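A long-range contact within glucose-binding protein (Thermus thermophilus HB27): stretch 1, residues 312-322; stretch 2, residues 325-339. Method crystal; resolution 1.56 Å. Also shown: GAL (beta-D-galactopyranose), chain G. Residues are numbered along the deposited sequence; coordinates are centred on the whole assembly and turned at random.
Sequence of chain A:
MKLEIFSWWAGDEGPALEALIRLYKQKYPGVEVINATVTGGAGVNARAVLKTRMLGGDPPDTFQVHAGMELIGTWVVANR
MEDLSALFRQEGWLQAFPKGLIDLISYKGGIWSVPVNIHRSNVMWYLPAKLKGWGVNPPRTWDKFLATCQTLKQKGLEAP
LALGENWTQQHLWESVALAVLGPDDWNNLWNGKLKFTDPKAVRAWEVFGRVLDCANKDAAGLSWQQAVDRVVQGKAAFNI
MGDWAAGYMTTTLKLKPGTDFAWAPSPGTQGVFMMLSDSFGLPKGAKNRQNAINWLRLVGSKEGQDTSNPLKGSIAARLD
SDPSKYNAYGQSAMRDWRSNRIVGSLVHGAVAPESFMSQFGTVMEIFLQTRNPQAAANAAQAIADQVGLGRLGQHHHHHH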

# COMPACT_ATOMS: atom_id res chain seq x y z
N LYS A 312 8.55 -9.69 -3.55
CA LYS A 312 7.93 -8.37 -3.30
C LYS A 312 7.67 -8.05 -1.83
O LYS A 312 7.72 -6.87 -1.45
CB LYS A 312 6.61 -8.30 -4.06
CG LYS A 312 5.94 -6.93 -4.12
CD LYS A 312 6.64 -5.94 -4.99
CE LYS A 312 5.70 -4.78 -5.32
NZ LYS A 312 5.34 -4.03 -4.08
N GLY A 313 7.33 -9.05 -1.03
CA GLY A 313 6.96 -8.86 0.36
C GLY A 313 5.45 -8.91 0.59
O GLY A 313 4.99 -9.03 1.72
N SER A 314 4.70 -8.80 -0.49
CA SER A 314 3.25 -9.00 -0.49
C SER A 314 2.98 -10.50 -0.51
O SER A 314 3.88 -11.30 -0.75
CB SER A 314 2.62 -8.39 -1.74
OG SER A 314 3.41 -8.59 -2.91
N ILE A 315 1.72 -10.84 -0.29
CA ILE A 315 1.24 -12.20 -0.48
C ILE A 315 0.42 -12.24 -1.78
O ILE A 315 0.04 -11.21 -2.34
CB ILE A 315 0.44 -12.70 0.75
CG1 ILE A 315 -0.86 -11.91 0.92
CG2 ILE A 315 1.32 -12.63 2.00
CD1 ILE A 315 -1.73 -12.26 2.12
N ALA A 316 0.14 -13.46 -2.27
CA ALA A 316 -0.68 -13.61 -3.45
C ALA A 316 -2.13 -13.22 -3.15
O ALA A 316 -2.61 -13.40 -2.03
CB ALA A 316 -0.62 -15.06 -3.95
N ALA A 317 -2.80 -12.70 -4.16
CA ALA A 317 -4.26 -12.47 -4.10
C ALA A 317 -5.03 -13.80 -4.30
O ALA A 317 -6.11 -13.98 -3.75
CB ALA A 317 -4.69 -11.47 -5.13
N ARG A 318 -4.46 -14.71 -5.09
CA ARG A 318 -5.12 -16.00 -5.37
C ARG A 318 -5.24 -16.83 -4.12
O ARG A 318 -4.26 -17.02 -3.39
CB ARG A 318 -4.35 -16.80 -6.41
CG ARG A 318 -4.54 -16.30 -7.81
CD ARG A 318 -3.87 -17.24 -8.77
NE ARG A 318 -4.58 -18.52 -8.81
CZ ARG A 318 -5.49 -18.85 -9.71
NH1 ARG A 318 -5.81 -18.06 -10.72
NH2 ARG A 318 -6.06 -20.04 -9.62
N LEU A 319 -6.44 -17.40 -3.90
CA LEU A 319 -6.69 -18.27 -2.76
C LEU A 319 -5.84 -19.56 -2.77
O LEU A 319 -5.57 -20.12 -1.70
CB LEU A 319 -8.18 -18.65 -2.68
CG LEU A 319 -9.19 -17.54 -2.39
CD1 LEU A 319 -10.62 -17.94 -2.77
CD2 LEU A 319 -9.13 -17.15 -0.95
N ASP A 320 -5.41 -20.02 -3.95
CA ASP A 320 -4.69 -21.30 -4.07
C ASP A 320 -3.17 -21.17 -3.95
O ASP A 320 -2.42 -22.13 -4.19
CB ASP A 320 -5.09 -22.06 -5.36
CG ASP A 320 -4.70 -21.37 -6.64
OD1 ASP A 320 -4.10 -20.24 -6.61
OD2 ASP A 320 -4.98 -21.95 -7.73
N SER A 321 -2.71 -19.98 -3.54
CA SER A 321 -1.30 -19.74 -3.34
C SER A 321 -0.61 -20.79 -2.45
O SER A 321 -1.15 -21.20 -1.42
CB SER A 321 -1.10 -18.33 -2.74
OG SER A 321 0.29 -18.03 -2.60
N ASP A 322 0.59 -21.19 -2.84
CA ASP A 322 1.39 -22.18 -2.12
C ASP A 322 2.26 -21.51 -1.04
O ASP A 322 3.25 -20.87 -1.38
CB ASP A 322 2.29 -22.92 -3.12
CG ASP A 322 3.16 -23.99 -2.47
OD1 ASP A 322 3.15 -24.18 -1.23
OD2 ASP A 322 3.90 -24.64 -3.25
C1 GAL G . 2.16 1.07 -2.85
C2 GAL G . 2.14 -0.09 -3.85
C3 GAL G . 3.24 -1.10 -3.57
C4 GAL G . 4.61 -0.41 -3.45
C5 GAL G . 4.47 0.80 -2.50
C6 GAL G . 5.76 1.60 -2.29
O1 GAL G . 1.19 2.03 -3.16
O2 GAL G . 0.84 -0.70 -3.84
O3 GAL G . 3.29 -2.07 -4.61
O4 GAL G . 5.01 -0.04 -4.75
O5 GAL G . 3.46 1.68 -2.92
O6 GAL G . 6.07 2.34 -3.44
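Stretch 2 325-339: KYNAYGQSAMRDWRS

The chain of stretch 1 runs out to Leu319, returns through a turn to the start of stretch 2, and the helix of stretch 2 then runs in the same general direction as residues 315-319, the CA separation widening from 6.0 Å (Ile315 CA to Gly330 CA) to 9.8 Å (Leu319 CA to Arg338 CA). The first residues of stretch 2 form a loop and the rest, from Ala328 to Ser339, a helix whose N-terminus is capped by Asn327, OD1 accepting from Gly330 N at 3.0 Å. Stretch 1 has no regular helix or strand beyond its start, and the two together bury 668 Å².

Lys312 belongs to the end of a preceding helix and does not touch stretch 2; its NZ instead donates to O3 of the galactose at 2.9 Å. Gly313 leaves the helical conformation with a positive phi of 102°, and its carbonyl O lies at the edge of the Tyr329 ring, 3.5 Å from CE2. Ser314 turns its side chain away, but its O approaches the edge of the Tyr326 ring, 3.8 Å from CE1.

Ile315 is the hydrophobic centre of the contact. Its CG2 reaches Gly330 O (3.6 Å), Ala333 CB (3.6 Å) and Met334 CG (3.7 Å), while CD1 extends a turn further along the helix to Trp337 CB at 3.6 Å. Ala316 places CB 3.6 Å from Tyr326 OH.

Beyond this point water fills part of the gap: one molecule donates to Ala317 O (2.8 Å) and accepts from Trp337 NE1 (2.9 Å), and a second similarly links Arg318 O (2.7 Å) to Arg338 NH2 (2.9 Å). Arg318 also opens a type I turn ending at Ser321. Within it, Leu319 O accepts a weak hydrogen bond from Arg338 NH2 (3.0 Å), and Leu319 CD2 lies over one face of the guanidinium.

Ser321 OG is 3.5 Å from Tyr326 CE2, and Asp322 O accepts from Lys325 N at 3.1 Å, joining the stretches where they are nearest in sequence.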

# COMPACT_ATOMS: atom_id res chain seq x y z
N LYS A 325 6.29 -21.39 -0.84
CA LYS A 325 7.06 -20.50 -1.71
C LYS A 325 7.43 -19.19 -1.00
O LYS A 325 8.21 -18.41 -1.55
CB LYS A 325 6.30 -20.19 -2.99
CG LYS A 325 5.97 -21.40 -3.84
CD LYS A 325 7.22 -22.15 -4.24
CE LYS A 325 6.90 -23.31 -5.18
NZ LYS A 325 8.10 -24.21 -5.36
N TYR A 326 6.91 -18.98 0.21
CA TYR A 326 7.05 -17.73 0.96
C TYR A 326 7.92 -17.95 2.20
O TYR A 326 7.92 -19.03 2.81
CB TYR A 326 5.66 -17.16 1.36
CG TYR A 326 4.88 -16.76 0.14
CD1 TYR A 326 4.81 -15.43 -0.27
CD2 TYR A 326 4.26 -17.73 -0.67
CE1 TYR A 326 4.14 -15.07 -1.43
CE2 TYR A 326 3.59 -17.38 -1.82
CZ TYR A 326 3.51 -16.05 -2.21
OH TYR A 326 2.88 -15.71 -3.38
N ASN A 327 8.68 -16.91 2.55
CA ASN A 327 9.50 -16.91 3.74
C ASN A 327 8.65 -16.71 4.99
O ASN A 327 7.42 -16.67 4.92
CB ASN A 327 10.65 -15.86 3.60
CG ASN A 327 10.16 -14.42 3.65
OD1 ASN A 327 9.09 -14.14 4.17
ND2 ASN A 327 10.96 -13.50 3.11
N ALA A 328 9.30 -16.61 6.14
CA ALA A 328 8.60 -16.51 7.41
C ALA A 328 7.68 -15.28 7.49
O ALA A 328 6.61 -15.36 8.05
CB ALA A 328 9.59 -16.51 8.54
N TYR A 329 8.10 -14.16 6.90
CA TYR A 329 7.20 -13.01 6.82
C TYR A 329 5.93 -13.34 5.97
O TYR A 329 4.81 -13.17 6.44
CB TYR A 329 7.85 -11.67 6.34
CG TYR A 329 6.73 -10.67 6.32
CD1 TYR A 329 6.24 -10.16 7.51
CD2 TYR A 329 6.04 -10.37 5.14
CE1 TYR A 329 5.13 -9.34 7.54
CE2 TYR A 329 4.93 -9.56 5.17
CZ TYR A 329 4.48 -9.05 6.38
OH TYR A 329 3.38 -8.26 6.44
N GLY A 330 6.14 -13.77 4.73
CA GLY A 330 5.03 -14.07 3.82
C GLY A 330 4.04 -15.03 4.45
O GLY A 330 2.82 -14.84 4.35
N GLN A 331 4.55 -16.06 5.13
CA GLN A 331 3.68 -17.05 5.77
C GLN A 331 2.87 -16.48 6.94
O GLN A 331 1.70 -16.82 7.11
CB GLN A 331 4.48 -18.29 6.20
CG GLN A 331 5.06 -19.04 5.04
CD GLN A 331 5.80 -20.30 5.45
OE1 GLN A 331 6.00 -20.55 6.64
NE2 GLN A 331 6.23 -21.09 4.47
N SER A 332 3.49 -15.57 7.69
CA SER A 332 2.79 -14.82 8.74
C SER A 332 1.67 -13.93 8.19
O SER A 332 0.56 -13.90 8.73
CB SER A 332 3.81 -13.95 9.51
OG SER A 332 3.18 -13.33 10.63
N ALA A 333 1.96 -13.18 7.13
CA ALA A 333 0.96 -12.33 6.49
C ALA A 333 -0.18 -13.18 5.94
O ALA A 333 -1.34 -12.79 6.03
CB ALA A 333 1.60 -11.49 5.37
N MET A 334 0.16 -14.34 5.37
CA MET A 334 -0.86 -15.23 4.81
C MET A 334 -1.84 -15.69 5.89
O MET A 334 -3.05 -15.72 5.68
CB MET A 334 -0.20 -16.43 4.13
CG MET A 334 0.35 -16.10 2.77
SD MET A 334 1.26 -17.41 1.96
CE MET A 334 -0.10 -18.43 1.34
N ARG A 335 -1.31 -16.03 7.06
CA ARG A 335 -2.15 -16.44 8.18
C ARG A 335 -3.09 -15.31 8.62
O ARG A 335 -4.31 -15.50 8.75
CB ARG A 335 -1.29 -16.90 9.35
CG ARG A 335 -0.61 -18.24 9.09
CD ARG A 335 -0.06 -18.84 10.35
NE ARG A 335 1.08 -18.08 10.87
CZ ARG A 335 2.34 -18.27 10.49
NH1 ARG A 335 2.65 -19.16 9.56
NH2 ARG A 335 3.30 -17.54 11.03
N ASP A 336 -2.52 -14.12 8.83
CA ASP A 336 -3.33 -12.96 9.24
C ASP A 336 -4.37 -12.54 8.22
O ASP A 336 -5.46 -12.12 8.58
CB ASP A 336 -2.42 -11.77 9.58
CG ASP A 336 -1.64 -11.97 10.86
OD1 ASP A 336 -1.84 -13.02 11.54
OD2 ASP A 336 -0.82 -11.09 11.20
N TRP A 337 -4.06 -12.67 6.93
CA TRP A 337 -5.02 -12.36 5.87
C TRP A 337 -6.29 -13.21 6.03
O TRP A 337 -7.40 -12.74 5.81
CB TRP A 337 -4.36 -12.59 4.52
CG TRP A 337 -5.18 -12.42 3.31
CD1 TRP A 337 -5.35 -13.35 2.30
CD2 TRP A 337 -5.91 -11.26 2.90
NE1 TRP A 337 -6.14 -12.84 1.32
CE2 TRP A 337 -6.51 -11.56 1.66
CE3 TRP A 337 -6.15 -10.01 3.47
CZ2 TRP A 337 -7.31 -10.65 0.97
CZ3 TRP A 337 -6.93 -9.10 2.78
CH2 TRP A 337 -7.51 -9.42 1.55
N ARG A 338 -6.11 -14.46 6.43
CA ARG A 338 -7.24 -15.39 6.54
C ARG A 338 -8.02 -15.27 7.85
O ARG A 338 -9.21 -15.60 7.89
CB ARG A 338 -6.78 -16.85 6.35
CG ARG A 338 -6.14 -17.18 4.98
CD ARG A 338 -6.86 -16.58 3.80
NE ARG A 338 -6.28 -17.09 2.55
CZ ARG A 338 -6.77 -18.14 1.87
NH1 ARG A 338 -7.88 -18.73 2.25
NH2 ARG A 338 -6.18 -18.54 0.75
N SER A 339 -7.37 -14.80 8.90
CA SER A 339 -7.97 -14.78 10.24
C SER A 339 -8.46 -13.41 10.72
O SER A 339 -9.35 -13.31 11.57
CB SER A 339 -6.95 -15.29 11.25
OG SER A 339 -5.91 -14.34 11.44
O HOH W 1 -6.37 -14.61 -1.01
O HOH W 2 -4.40 -16.68 -0.68